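Local coordinates for protein aromatic-amino-acid aminotransferase (Burkholderia pseudomallei, PDB 4F4E) that probably transfers amino groups between aromatic amino acids such as tyrosine and 2-oxoglutarate, working as a homodimer with pyridoxal 5'-phosphate, at residues Gly128-Gly133 against Glu154-Leu159; Asp135-Leu140 against Val230-Ile235; Val180-Met185 against Ala218-Val223; Ala187-Tyr192 against Thr196-His201; Glu222-Arg227 against Arg252-Ala257. One frame throughout, in Å; residues are numbered along the deposited sequence.

Contact 1 (Gly128-Gly133 against Glu154-Leu159); sequences GALKIG and ENHRAL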
# COMPACT_ATOMS: atom_id res chain seq x y z
N GLY A 128 -2.73 3.47 6.11
CA GLY A 128 -2.78 2.03 5.89
C GLY A 128 -3.06 1.24 7.15
O GLY A 128 -3.79 0.26 7.12
N ALA A 129 -2.50 1.68 8.27
CA ALA A 129 -2.70 1.03 9.58
C ALA A 129 -4.17 1.09 10.00
O ALA A 129 -4.75 0.13 10.49
CB ALA A 129 -1.80 1.62 10.64
N LEU A 130 -4.76 2.27 9.82
CA LEU A 130 -6.17 2.43 10.08
C LEU A 130 -7.02 1.48 9.23
O LEU A 130 -8.00 0.89 9.73
CB LEU A 130 -6.64 3.88 9.89
CG LEU A 130 -6.16 4.94 10.86
CD1 LEU A 130 -6.34 6.38 10.25
CD2 LEU A 130 -6.91 4.77 12.22
N LYS A 131 -6.66 1.36 7.95
CA LYS A 131 -7.41 0.53 7.01
C LYS A 131 -7.34 -0.95 7.41
O LYS A 131 -8.33 -1.64 7.47
CB LYS A 131 -6.84 0.72 5.60
CG LYS A 131 -7.43 -0.15 4.51
CD LYS A 131 -8.94 -0.00 4.42
CE LYS A 131 -9.50 -0.68 3.19
NZ LYS A 131 -10.96 -0.96 3.24
N ILE A 132 -6.13 -1.44 7.64
CA ILE A 132 -6.01 -2.85 8.00
C ILE A 132 -6.70 -3.16 9.33
O ILE A 132 -7.33 -4.21 9.46
CB ILE A 132 -4.57 -3.39 7.86
CG1 ILE A 132 -3.61 -2.77 8.83
CG2 ILE A 132 -4.08 -3.27 6.40
CD1 ILE A 132 -2.22 -3.43 8.78
N GLY A 133 -6.62 -2.22 10.29
CA GLY A 133 -7.33 -2.35 11.53
C GLY A 133 -8.85 -2.36 11.31
O GLY A 133 -9.55 -3.19 11.90
N GLU A 154 -10.22 14.50 7.96
CA GLU A 154 -11.29 14.14 7.07
C GLU A 154 -11.33 12.64 6.69
O GLU A 154 -12.39 12.07 6.45
CB GLU A 154 -11.19 14.98 5.79
CG GLU A 154 -12.35 14.81 4.81
CD GLU A 154 -12.18 13.66 3.79
OE1 GLU A 154 -11.02 13.29 3.46
OE2 GLU A 154 -13.25 13.13 3.32
N ASN A 155 -10.17 12.01 6.62
CA ASN A 155 -10.11 10.66 6.14
C ASN A 155 -10.50 9.67 7.23
O ASN A 155 -10.75 8.51 6.91
CB ASN A 155 -8.73 10.37 5.53
CG ASN A 155 -8.75 9.25 4.51
OD1 ASN A 155 -9.78 9.00 3.90
ND2 ASN A 155 -7.62 8.51 4.36
N HIS A 156 -10.66 10.08 8.50
CA HIS A 156 -11.24 9.17 9.46
C HIS A 156 -12.64 8.72 9.07
O HIS A 156 -12.91 7.53 8.89
CB HIS A 156 -11.29 9.75 10.88
CG HIS A 156 -9.97 9.72 11.64
ND1 HIS A 156 -9.67 10.64 12.59
CD2 HIS A 156 -8.91 8.82 11.62
CE1 HIS A 156 -8.46 10.36 13.09
NE2 HIS A 156 -8.01 9.25 12.51
N ARG A 157 -13.53 9.67 8.90
CA ARG A 157 -14.90 9.33 8.51
C ARG A 157 -14.90 8.56 7.19
O ARG A 157 -15.55 7.53 7.08
CB ARG A 157 -15.77 10.59 8.40
CG ARG A 157 -17.23 10.24 8.02
CD ARG A 157 -18.10 11.47 7.96
NE ARG A 157 -18.26 12.01 9.29
CZ ARG A 157 -19.17 11.60 10.18
NH1 ARG A 157 -20.00 10.63 9.90
NH2 ARG A 157 -19.22 12.18 11.37
N ALA A 158 -14.16 9.07 6.20
CA ALA A 158 -14.16 8.47 4.87
C ALA A 158 -13.66 7.02 4.93
O ALA A 158 -14.25 6.13 4.34
CB ALA A 158 -13.30 9.30 3.92
N LEU A 159 -12.57 6.79 5.66
CA LEU A 159 -11.99 5.45 5.74
C LEU A 159 -12.89 4.41 6.42
O LEU A 159 -13.09 3.31 5.91
CB LEU A 159 -10.59 5.52 6.40
CG LEU A 159 -9.81 4.22 6.50
CD1 LEU A 159 -8.27 4.49 6.42
CD2 LEU A 159 -10.16 3.44 7.77
O HOH W 1 -11.70 2.01 3.93
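Leu130 meets both His156 and Leu159, and Lys131 meets Leu159 alone. The two helices run roughly parallel: their short segments are 10.9 Å apart at closest approach, with axes at 25°. Leu130 points toward the other helix. Its CG lies beside its own backbone N (chi1 -68°), and Leu130 CD1 is 3.8 Å from His156 CD2, at the ring edge. Leu130 CB packs against Leu159 CD1 at 3.9 Å. Both methyls of Leu159 rest on the backbone of Leu130 and Lys131. Leu159 CD1 lies 3.8 Å from Lys131 N, and Leu159 CD2 lies 3.9 Å from Leu130 O. Lys131 adds its CB to the same methyl CD1. Its chain then bends at chi2 (55°) and carries Lys131 NZ to a water at 3.1 Å. That water donates to Leu159 O at 2.7 Å, so a polar bridge runs beside the apolar contact. NZ also forms a salt bridge with Asp135, one turn further along its own helix. Thr304 of the second subunit packs on Lys131 and Leu159. The His156 ring is held at both nitrogens: ND1 bonds to Ser152 OG and NE2 to Asp234 OD2. This probably fixes the edge that Leu130 touches. Helices 125-140 and 154-162 lie side by side on one face of the large mixed sheet. Leu130 packs there on Ser264 of strand 261-266 and Phe232 of strand 230-235, and His156 meets His201 of strand 197-201.

Contact 2 (Asp135-Leu140 against Val230-Ile235); sequences DFLRTL and VPFLDI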
# COMPACT_ATOMS: atom_id res chain seq x y z
N ASP A 135 -10.52 -3.04 8.55
CA ASP A 135 -10.98 -4.22 7.85
C ASP A 135 -11.02 -5.43 8.80
O ASP A 135 -11.98 -6.21 8.73
CB ASP A 135 -10.15 -4.60 6.63
CG ASP A 135 -10.32 -3.63 5.44
OD1 ASP A 135 -11.27 -2.81 5.42
OD2 ASP A 135 -9.45 -3.75 4.53
N PHE A 136 -10.03 -5.59 9.65
CA PHE A 136 -10.04 -6.67 10.62
C PHE A 136 -11.20 -6.48 11.61
O PHE A 136 -11.92 -7.44 11.93
CB PHE A 136 -8.70 -6.72 11.36
CG PHE A 136 -8.63 -7.73 12.47
CD1 PHE A 136 -8.91 -9.07 12.26
CD2 PHE A 136 -8.24 -7.33 13.74
CE1 PHE A 136 -8.83 -10.00 13.29
CE2 PHE A 136 -8.14 -8.25 14.78
CZ PHE A 136 -8.44 -9.58 14.56
N LEU A 137 -11.37 -5.25 12.10
CA LEU A 137 -12.49 -4.98 13.02
C LEU A 137 -13.85 -5.35 12.42
O LEU A 137 -14.72 -5.86 13.11
CB LEU A 137 -12.45 -3.53 13.50
CG LEU A 137 -11.51 -3.32 14.71
CD1 LEU A 137 -11.07 -1.88 14.84
CD2 LEU A 137 -12.16 -3.83 16.04
N ARG A 138 -14.01 -5.11 11.12
CA ARG A 138 -15.23 -5.41 10.42
C ARG A 138 -15.54 -6.90 10.44
O ARG A 138 -16.68 -7.29 10.60
CB ARG A 138 -15.18 -4.85 9.02
CG ARG A 138 -16.33 -5.22 8.10
CD ARG A 138 -17.48 -4.26 8.21
NE ARG A 138 -18.38 -4.47 7.07
CZ ARG A 138 -19.65 -4.08 7.04
NH1 ARG A 138 -20.19 -3.45 8.09
NH2 ARG A 138 -20.38 -4.31 5.96
N THR A 139 -14.53 -7.75 10.33
CA THR A 139 -14.72 -9.19 10.44
C THR A 139 -15.12 -9.61 11.84
O THR A 139 -15.84 -10.61 11.99
CB THR A 139 -13.46 -10.02 10.09
OG1 THR A 139 -12.52 -10.05 11.21
CG2 THR A 139 -12.83 -9.52 8.83
N LEU A 140 -14.67 -8.89 12.87
CA LEU A 140 -14.97 -9.22 14.25
C LEU A 140 -16.40 -8.89 14.63
O LEU A 140 -17.05 -9.67 15.32
CB LEU A 140 -14.07 -8.44 15.21
CG LEU A 140 -12.59 -8.74 15.31
CD1 LEU A 140 -11.96 -7.81 16.35
CD2 LEU A 140 -12.39 -10.20 15.68
N VAL A 230 -13.88 -0.11 22.20
CA VAL A 230 -12.62 -0.53 21.57
C VAL A 230 -11.88 0.73 21.21
O VAL A 230 -12.27 1.46 20.29
CB VAL A 230 -12.89 -1.37 20.31
CG1 VAL A 230 -11.55 -1.72 19.62
CG2 VAL A 230 -13.73 -2.61 20.66
N PRO A 231 -10.81 1.04 21.96
CA PRO A 231 -10.06 2.25 21.66
C PRO A 231 -9.14 2.05 20.45
O PRO A 231 -8.40 1.07 20.39
CB PRO A 231 -9.24 2.49 22.92
CG PRO A 231 -9.02 1.13 23.47
CD PRO A 231 -10.23 0.29 23.08
N PHE A 232 -9.19 3.01 19.55
CA PHE A 232 -8.37 3.00 18.36
C PHE A 232 -7.56 4.27 18.40
O PHE A 232 -8.01 5.36 17.98
CB PHE A 232 -9.22 2.84 17.06
CG PHE A 232 -8.43 2.23 15.90
CD1 PHE A 232 -7.07 2.51 15.70
CD2 PHE A 232 -9.06 1.42 14.99
CE1 PHE A 232 -6.36 1.93 14.63
CE2 PHE A 232 -8.35 0.84 13.91
CZ PHE A 232 -7.00 1.09 13.75
N LEU A 233 -6.34 4.18 18.95
CA LEU A 233 -5.50 5.37 19.06
C LEU A 233 -4.83 5.64 17.71
O LEU A 233 -4.39 4.71 17.01
CB LEU A 233 -4.47 5.19 20.18
CG LEU A 233 -5.07 5.21 21.59
CD1 LEU A 233 -4.17 4.49 22.56
CD2 LEU A 233 -5.30 6.65 22.05
N ASP A 234 -4.77 6.91 17.33
CA ASP A 234 -4.11 7.36 16.10
C ASP A 234 -3.04 8.35 16.52
O ASP A 234 -3.33 9.45 17.05
CB ASP A 234 -5.13 8.06 15.20
CG ASP A 234 -4.55 8.53 13.88
OD1 ASP A 234 -3.30 8.68 13.76
OD2 ASP A 234 -5.35 8.78 12.93
N ILE A 235 -1.79 7.89 16.41
CA ILE A 235 -0.59 8.64 16.84
C ILE A 235 0.29 8.95 15.62
O ILE A 235 1.19 8.20 15.23
CB ILE A 235 0.15 7.93 18.00
CG1 ILE A 235 1.28 8.82 18.58
CG2 ILE A 235 0.62 6.51 17.60
CD1 ILE A 235 1.86 8.28 19.92
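Leu137 reaches from helix 125-140 to Val230 and Phe232 of strand 230-235. This is helix-on-sheet packing in the large domain of an aminotransferase of class I, whose mixed sheet has helices on both faces. All three touching residues are buried, and the contact is purely apolar. The two methyls of Leu137 go to different partners. Leu137 CD1 reaches the Phe232 ring, 3.9 Å from Phe232 CD2 and 4.0 Å from Phe232 CE2, in an oblique approach. Leu137 CD2 meets Val230 CG1 at 4.2 Å. The side chains of Leu137 and Phe232 run antiparallel and overlap side by side. Val230 and Phe232 are two apart on the strand, so both point to the helix.

The next shell sets these groups in place. Phe232 CG is anti to its backbone N (chi1 -155°), which sends the ring toward the helix, where it also meets the ring of Phe262. Phe262 touches Leu137 and Val230 too. Backbone hydrogen bonds join Val230 to Thr196 and Val198, and Phe232 to Val198 and Leu200. Leu24 of the second subunit packs on Val230, so this end of the contact is close to the dimer interface. Further along the strand, Asp234 OD2 lies close to N1 of the cofactor-bearing modified residue at position 269. At the end of the helix Phe136 O takes two donors, Leu140 N and the hydroxyl of Thr139. The hydroxyl bond, Thr139 OG1 to Phe136 O, is 2.8 Å long and lies in the carbonyl plane on a lone pair.

Contact 3 (Val180-Met185 against Ala218-Val223); sequences VNFDGM and AQVVEV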
# COMPACT_ATOMS: atom_id res chain seq x y z
N VAL A 180 -11.42 22.02 24.65
CA VAL A 180 -12.15 20.77 24.51
C VAL A 180 -13.43 20.85 25.35
O VAL A 180 -13.42 21.38 26.48
CB VAL A 180 -11.30 19.55 24.90
CG1 VAL A 180 -10.79 19.70 26.32
CG2 VAL A 180 -12.12 18.26 24.77
N ASN A 181 -14.55 20.39 24.77
CA ASN A 181 -15.79 20.22 25.51
C ASN A 181 -15.69 18.82 26.09
O ASN A 181 -16.29 17.91 25.57
CB ASN A 181 -17.01 20.35 24.60
CG ASN A 181 -18.30 19.98 25.28
OD1 ASN A 181 -18.34 19.74 26.48
ND2 ASN A 181 -19.36 19.91 24.51
N PHE A 182 -14.96 18.69 27.20
CA PHE A 182 -14.69 17.38 27.76
C PHE A 182 -15.94 16.75 28.35
O PHE A 182 -16.10 15.52 28.30
CB PHE A 182 -13.56 17.39 28.79
CG PHE A 182 -13.15 16.02 29.20
CD1 PHE A 182 -12.55 15.16 28.27
CD2 PHE A 182 -13.52 15.51 30.43
CE1 PHE A 182 -12.21 13.87 28.59
CE2 PHE A 182 -13.19 14.20 30.76
CZ PHE A 182 -12.54 13.38 29.85
N ASP A 183 -16.83 17.57 28.91
CA ASP A 183 -18.07 17.07 29.45
C ASP A 183 -18.92 16.40 28.37
O ASP A 183 -19.52 15.33 28.59
CB ASP A 183 -18.89 18.17 30.13
CG ASP A 183 -18.17 18.79 31.35
OD1 ASP A 183 -17.26 18.15 31.94
OD2 ASP A 183 -18.54 19.92 31.70
N GLY A 184 -18.95 17.01 27.19
CA GLY A 184 -19.72 16.47 26.09
C GLY A 184 -19.05 15.21 25.58
O GLY A 184 -19.73 14.23 25.25
N MET A 185 -17.72 15.20 25.55
CA MET A 185 -17.02 14.00 25.09
C MET A 185 -17.33 12.82 26.02
O MET A 185 -17.71 11.75 25.59
CB MET A 185 -15.52 14.21 25.10
CG MET A 185 -14.75 12.98 24.63
SD MET A 185 -12.97 13.30 24.46
CE MET A 185 -12.36 11.67 23.99
N ALA A 218 -7.15 9.90 31.66
CA ALA A 218 -7.47 8.82 32.64
C ALA A 218 -8.97 8.56 32.72
O ALA A 218 -9.41 7.40 32.87
CB ALA A 218 -6.88 9.16 34.03
N GLN A 219 -9.77 9.61 32.59
CA GLN A 219 -11.22 9.45 32.60
C GLN A 219 -11.68 8.72 31.35
O GLN A 219 -12.57 7.88 31.41
CB GLN A 219 -11.93 10.78 32.70
CG GLN A 219 -11.59 11.48 34.01
CD GLN A 219 -12.25 12.83 34.16
OE1 GLN A 219 -13.43 12.91 34.48
NE2 GLN A 219 -11.48 13.89 33.98
N VAL A 220 -11.07 9.06 30.22
CA VAL A 220 -11.41 8.38 28.98
C VAL A 220 -11.12 6.88 29.07
O VAL A 220 -11.97 6.07 28.72
CB VAL A 220 -10.71 9.00 27.75
CG1 VAL A 220 -11.01 8.17 26.53
CG2 VAL A 220 -11.21 10.43 27.55
N VAL A 221 -9.92 6.54 29.53
CA VAL A 221 -9.54 5.14 29.71
C VAL A 221 -10.56 4.42 30.63
O VAL A 221 -10.99 3.33 30.31
CB VAL A 221 -8.12 5.01 30.30
CG1 VAL A 221 -7.77 3.57 30.64
CG2 VAL A 221 -7.10 5.59 29.30
N GLU A 222 -10.93 5.06 31.74
CA GLU A 222 -11.87 4.43 32.70
C GLU A 222 -13.23 4.14 32.06
O GLU A 222 -13.81 3.05 32.26
CB GLU A 222 -12.03 5.26 33.98
CG GLU A 222 -12.93 4.60 35.03
CD GLU A 222 -14.44 4.95 34.90
OE1 GLU A 222 -14.77 6.06 34.40
OE2 GLU A 222 -15.30 4.13 35.33
N VAL A 223 -13.74 5.08 31.26
CA VAL A 223 -15.02 4.86 30.56
C VAL A 223 -14.93 3.81 29.47
O VAL A 223 -15.79 2.94 29.39
CB VAL A 223 -15.62 6.17 30.00
CG1 VAL A 223 -16.94 5.89 29.29
CG2 VAL A 223 -15.86 7.14 31.15
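Phe182 reaches across to Gln219 and Val220 on helix 214-227. Its CB leaves the first turn of helix 182-189 toward that helix. CG stands anti to the backbone N (chi1 -171°), and this carries the ring out toward helix 214-227. One edge of the ring, at Phe182 CE1, takes Val220 CG2 at 3.7 Å, in the ring plane. The tip atom Phe182 CZ sits 3.9 Å from Gln219 CB. On the other side, Phe182 CE2 lies 3.7 Å from Gln219 NE2. This approach is oblique, with ring and amide planes 56° apart. Gln219 thus crosses the ring obliquely and touches it with both CB and the amide. The amide makes a van der Waals contact with CE2.

Met185, three residues on, adds a second arm. Its chain is extended, and Met185 CE ends 3.9 Å from Val220 CG2, the same methyl that Phe182 touches. The two side chains of Met185 and Val220 cross at about a right angle. Behind them, Asn181 caps the helix: Gly184 N gives a bond of 2.9 Å to Asn181 OD1. The donor lies above the plane of the amide carbonyl. Val220 also packs on Leu189 and on Phe254 of helix 249-256. The arrangement is plain helix-helix packing on one face of the aminotransferase large-domain sheet, with helix 182-189 opened by an Asn N-cap.

Contact 4 (Ala187-Tyr192 against Thr196-His201); sequences AALNGY and TIVVLH. With EDO (1,2-ethanediol), chain C.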
# COMPACT_ATOMS: atom_id res chain seq x y z
N ALA A 187 -19.69 12.41 28.13
CA ALA A 187 -21.09 12.03 28.13
C ALA A 187 -21.42 11.15 26.94
O ALA A 187 -22.13 10.15 27.08
CB ALA A 187 -22.02 13.25 28.22
N ALA A 188 -20.83 11.46 25.79
CA ALA A 188 -20.99 10.65 24.57
C ALA A 188 -20.45 9.25 24.77
O ALA A 188 -21.12 8.27 24.46
CB ALA A 188 -20.32 11.32 23.36
N LEU A 189 -19.22 9.14 25.29
CA LEU A 189 -18.63 7.84 25.55
C LEU A 189 -19.49 7.05 26.53
O LEU A 189 -19.71 5.86 26.35
CB LEU A 189 -17.21 7.99 26.10
CG LEU A 189 -16.15 8.66 25.24
CD1 LEU A 189 -14.93 8.96 26.12
CD2 LEU A 189 -15.80 7.79 24.05
N ASN A 190 -20.00 7.72 27.56
CA ASN A 190 -20.88 7.10 28.57
C ASN A 190 -22.24 6.64 28.04
O ASN A 190 -23.05 6.04 28.79
CB ASN A 190 -21.02 8.04 29.79
CG ASN A 190 -19.95 7.79 30.82
OD1 ASN A 190 -19.50 6.63 31.02
ND2 ASN A 190 -19.53 8.83 31.49
N GLY A 191 -22.51 6.90 26.78
CA GLY A 191 -23.68 6.37 26.08
C GLY A 191 -23.43 5.37 24.97
O GLY A 191 -24.38 4.79 24.43
N TYR A 192 -22.16 5.11 24.64
CA TYR A 192 -21.85 4.19 23.57
C TYR A 192 -21.98 2.73 23.99
O TYR A 192 -21.63 2.35 25.12
CB TYR A 192 -20.44 4.42 23.01
CG TYR A 192 -20.26 5.74 22.28
CD1 TYR A 192 -21.35 6.45 21.73
CD2 TYR A 192 -18.98 6.26 22.09
CE1 TYR A 192 -21.16 7.64 21.03
CE2 TYR A 192 -18.78 7.45 21.43
CZ TYR A 192 -19.85 8.13 20.89
OH TYR A 192 -19.61 9.29 20.21
N THR A 196 -18.26 -0.43 20.45
CA THR A 196 -18.10 0.80 19.67
C THR A 196 -16.62 1.14 19.61
O THR A 196 -15.92 1.06 20.62
CB THR A 196 -18.87 2.00 20.31
OG1 THR A 196 -20.25 1.63 20.48
CG2 THR A 196 -18.70 3.30 19.50
N ILE A 197 -16.16 1.46 18.41
CA ILE A 197 -14.77 1.72 18.14
C ILE A 197 -14.59 3.22 18.26
O ILE A 197 -15.18 3.99 17.51
CB ILE A 197 -14.40 1.26 16.73
CG1 ILE A 197 -14.62 -0.25 16.54
CG2 ILE A 197 -13.00 1.73 16.36
CD1 ILE A 197 -14.99 -0.62 15.11
N VAL A 198 -13.73 3.65 19.19
CA VAL A 198 -13.55 5.06 19.46
C VAL A 198 -12.17 5.52 18.95
O VAL A 198 -11.17 5.09 19.47
CB VAL A 198 -13.69 5.37 20.97
CG1 VAL A 198 -13.64 6.89 21.17
CG2 VAL A 198 -15.02 4.81 21.56
N VAL A 199 -12.15 6.37 17.93
CA VAL A 199 -10.91 6.83 17.29
C VAL A 199 -10.44 8.06 18.05
O VAL A 199 -11.12 9.06 18.09
CB VAL A 199 -11.12 7.15 15.81
CG1 VAL A 199 -9.84 7.66 15.16
CG2 VAL A 199 -11.72 5.95 15.08
N LEU A 200 -9.28 7.93 18.69
CA LEU A 200 -8.74 8.89 19.62
C LEU A 200 -7.37 9.35 19.13
O LEU A 200 -6.45 8.52 18.94
CB LEU A 200 -8.59 8.22 21.00
CG LEU A 200 -9.91 7.82 21.67
CD1 LEU A 200 -9.72 6.72 22.76
CD2 LEU A 200 -10.55 9.08 22.28
N HIS A 201 -7.23 10.66 18.92
CA HIS A 201 -5.92 11.23 18.63
C HIS A 201 -5.05 11.19 19.86
O HIS A 201 -5.42 11.70 20.94
CB HIS A 201 -6.06 12.68 18.16
CG HIS A 201 -6.91 12.86 16.92
ND1 HIS A 201 -6.42 13.42 15.80
CD2 HIS A 201 -8.27 12.61 16.69
CE1 HIS A 201 -7.41 13.51 14.87
NE2 HIS A 201 -8.55 13.03 15.42
C1 EDO C . -9.62 13.16 20.79
O1 EDO C . -9.39 12.17 19.81
C2 EDO C . -8.52 13.21 21.87
O2 EDO C . -7.31 13.66 21.33
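Helix 182-189 ends in a type I beta turn from Leu189 to Tyr192, closed by a 3.1 Å bond from Tyr192 N to Leu189 O, and the chain soon enters strand 197-201, with Tyr192 and Thr196 6.4 Å apart between their CA atoms. Across this short connection, Leu189 and Tyr192 meet Thr196 and Val198. In the leucine conformer described, one of two modelled, Leu189 CD2 fits against both methyls of Val198, with Val198 CG1 the nearer at 3.7 Å. Tyr192 packs on Thr196 at the start of the strand. Its CG is beside the backbone N (chi1 -67°), and the ring folds back against the end of helix 182-189. Ala188 O then stands 3.2 Å above the Tyr192 ring plane, over its centre. Thr196 crosses Tyr192 at about a right angle. Thr196 CG2 approaches Tyr192 CD2 obliquely at 3.9 Å, while OG1 bonds elsewhere, to Glu193 O.

Tyr192 O accepts from Arg227 NH2, which ties the turn to helix 214-227. At the far end of the strand, His201 grips a 1,2-ethanediol, probably from the crystallisation liquor. His201 N donates to its O1 at 2.8 Å, and its O2 donates to His201 O. Tyr170 OH bonds the same molecule. The contact between the two segments is thus made mainly by methyls and a ring. It joins helix to strand by apolar packing, and the bonds of Thr196 OG1 and Tyr192 O hold the turn beside it.

Contact 5 (Glu222-Arg227 against Arg252-Ala257); sequences EVVKAR and RLFAAA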
# COMPACT_ATOMS: atom_id res chain seq x y z
N GLU A 222 -10.93 5.06 31.74
CA GLU A 222 -11.87 4.43 32.70
C GLU A 222 -13.23 4.14 32.06
O GLU A 222 -13.81 3.05 32.26
CB GLU A 222 -12.03 5.26 33.98
CG GLU A 222 -12.93 4.60 35.03
CD GLU A 222 -14.44 4.95 34.90
OE1 GLU A 222 -14.77 6.06 34.40
OE2 GLU A 222 -15.30 4.13 35.33
N VAL A 223 -13.74 5.08 31.26
CA VAL A 223 -15.02 4.86 30.56
C VAL A 223 -14.93 3.81 29.47
O VAL A 223 -15.79 2.94 29.39
CB VAL A 223 -15.62 6.17 30.00
CG1 VAL A 223 -16.94 5.89 29.29
CG2 VAL A 223 -15.86 7.14 31.15
N VAL A 224 -13.88 3.85 28.65
CA VAL A 224 -13.67 2.82 27.63
C VAL A 224 -13.62 1.45 28.30
O VAL A 224 -14.20 0.50 27.80
CB VAL A 224 -12.39 3.10 26.82
CG1 VAL A 224 -11.96 1.85 26.02
CG2 VAL A 224 -12.56 4.29 25.90
N LYS A 225 -12.91 1.34 29.41
CA LYS A 225 -12.83 0.06 30.11
C LYS A 225 -14.20 -0.36 30.64
O LYS A 225 -14.66 -1.48 30.35
CB LYS A 225 -11.78 0.08 31.23
CG LYS A 225 -11.58 -1.31 31.87
CD LYS A 225 -10.12 -1.61 32.24
CE LYS A 225 -9.91 -3.00 32.84
NZ LYS A 225 -9.23 -3.96 31.93
N ALA A 226 -14.85 0.52 31.40
CA ALA A 226 -16.14 0.22 32.01
C ALA A 226 -17.23 -0.15 30.97
O ALA A 226 -18.07 -1.06 31.23
CB ALA A 226 -16.61 1.35 32.92
N ARG A 227 -17.20 0.51 29.82
CA ARG A 227 -18.22 0.28 28.80
C ARG A 227 -17.81 -0.69 27.70
O ARG A 227 -18.59 -0.98 26.80
CB ARG A 227 -18.69 1.61 28.28
CG ARG A 227 -19.48 2.34 29.37
CD ARG A 227 -20.07 3.62 28.85
NE ARG A 227 -21.18 3.34 27.95
CZ ARG A 227 -22.38 2.92 28.33
NH1 ARG A 227 -22.68 2.70 29.60
NH2 ARG A 227 -23.31 2.74 27.41
N ARG A 252 0.20 4.56 26.30
CA ARG A 252 0.67 3.82 27.46
C ARG A 252 -0.36 3.68 28.58
O ARG A 252 -0.39 2.63 29.24
CB ARG A 252 1.98 4.45 27.98
CG ARG A 252 3.06 4.33 26.89
CD ARG A 252 4.42 4.86 27.30
NE ARG A 252 5.30 4.92 26.10
CZ ARG A 252 6.58 5.30 26.09
NH1 ARG A 252 7.21 5.63 27.19
NH2 ARG A 252 7.27 5.32 24.97
N LEU A 253 -1.22 4.70 28.73
CA LEU A 253 -2.32 4.68 29.71
C LEU A 253 -3.30 3.57 29.36
O LEU A 253 -3.76 2.85 30.25
CB LEU A 253 -3.06 6.03 29.76
CG LEU A 253 -2.33 7.13 30.54
CD1 LEU A 253 -2.88 8.58 30.36
CD2 LEU A 253 -2.33 6.77 32.02
N PHE A 254 -3.60 3.43 28.06
CA PHE A 254 -4.49 2.35 27.60
C PHE A 254 -3.80 1.01 27.76
O PHE A 254 -4.44 0.02 28.15
CB PHE A 254 -4.97 2.55 26.17
CG PHE A 254 -6.12 3.53 26.04
CD1 PHE A 254 -7.39 3.12 26.22
CD2 PHE A 254 -5.88 4.84 25.75
CE1 PHE A 254 -8.44 4.00 26.11
CE2 PHE A 254 -6.92 5.75 25.63
CZ PHE A 254 -8.21 5.31 25.83
N ALA A 255 -2.51 0.96 27.45
CA ALA A 255 -1.75 -0.27 27.59
C ALA A 255 -1.76 -0.74 29.04
O ALA A 255 -1.97 -1.93 29.30
CB ALA A 255 -0.31 -0.09 27.08
N ALA A 256 -1.60 0.19 29.98
CA ALA A 256 -1.51 -0.12 31.40
C ALA A 256 -2.83 -0.63 31.96
O ALA A 256 -2.83 -1.28 33.01
CB ALA A 256 -1.03 1.11 32.20
N ALA A 257 -3.93 -0.32 31.27
CA ALA A 257 -5.29 -0.71 31.68
C ALA A 257 -5.76 -2.11 31.31
O ALA A 257 -6.90 -2.47 31.59
CB ALA A 257 -6.31 0.33 31.17
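Lys225 NZ donates to Ala257 O at 2.8 Å, nearly in line with the carbonyl (C=O...N angle 164°). The bond joins two helices, 214-227 and 249-256, that lie side by side on one face of the large-domain sheet of this aminotransferase fold. Ala257 is just past the end of helix 249-256. A lysine ammonium there suits the carbonyl end of a helix, and the charge would probably be favoured by the helix dipole. Lys225 starts with CG anti to its backbone N, and its chain then bends at chi2 (142°) and chi4 to bring NZ onto the oxygen. The bond belongs to one of two modelled lysine conformers, and its presence in the other is uncertain. The chain also runs past Ala257, with Lys225 CD 4.4 Å from Ala257 CB. This part of the contact lies at the surface.

Deeper down, the side chains of Val224 and Phe254 cross at about a right angle. Val224 points toward the other helix. Phe254 CG lies beside the backbone N (chi1 -80°), which swings the ring toward Val224. Pro231 and Leu233 of strand 230-235 lie against the same ring. At the contact itself, Val224 CB lies at the edge of the Phe254 ring, 4.1 Å from Phe254 CE1.

In the fold
Contacts 1, 2 and 4 are buried, while contacts 3 and 5 are only partly so. Contacts 1 and 2 share helix 125-140, on the face of the sheet turned to the second subunit, and both touch that subunit. Contacts 3, 4 and 5 lie on the other face, without the second subunit. Contacts 3 and 5 share helix 214-227, and contacts 3 and 4 share helix 182-189. Strands 230-235 and 197-201 are neighbours in the sheet, so contacts 2 and 4 are bonded directly through their backbones. All are mainly apolar. Contact 1 adds a water bridge, and contact 5 alone has a direct hydrogen bond between its segments, at the surface.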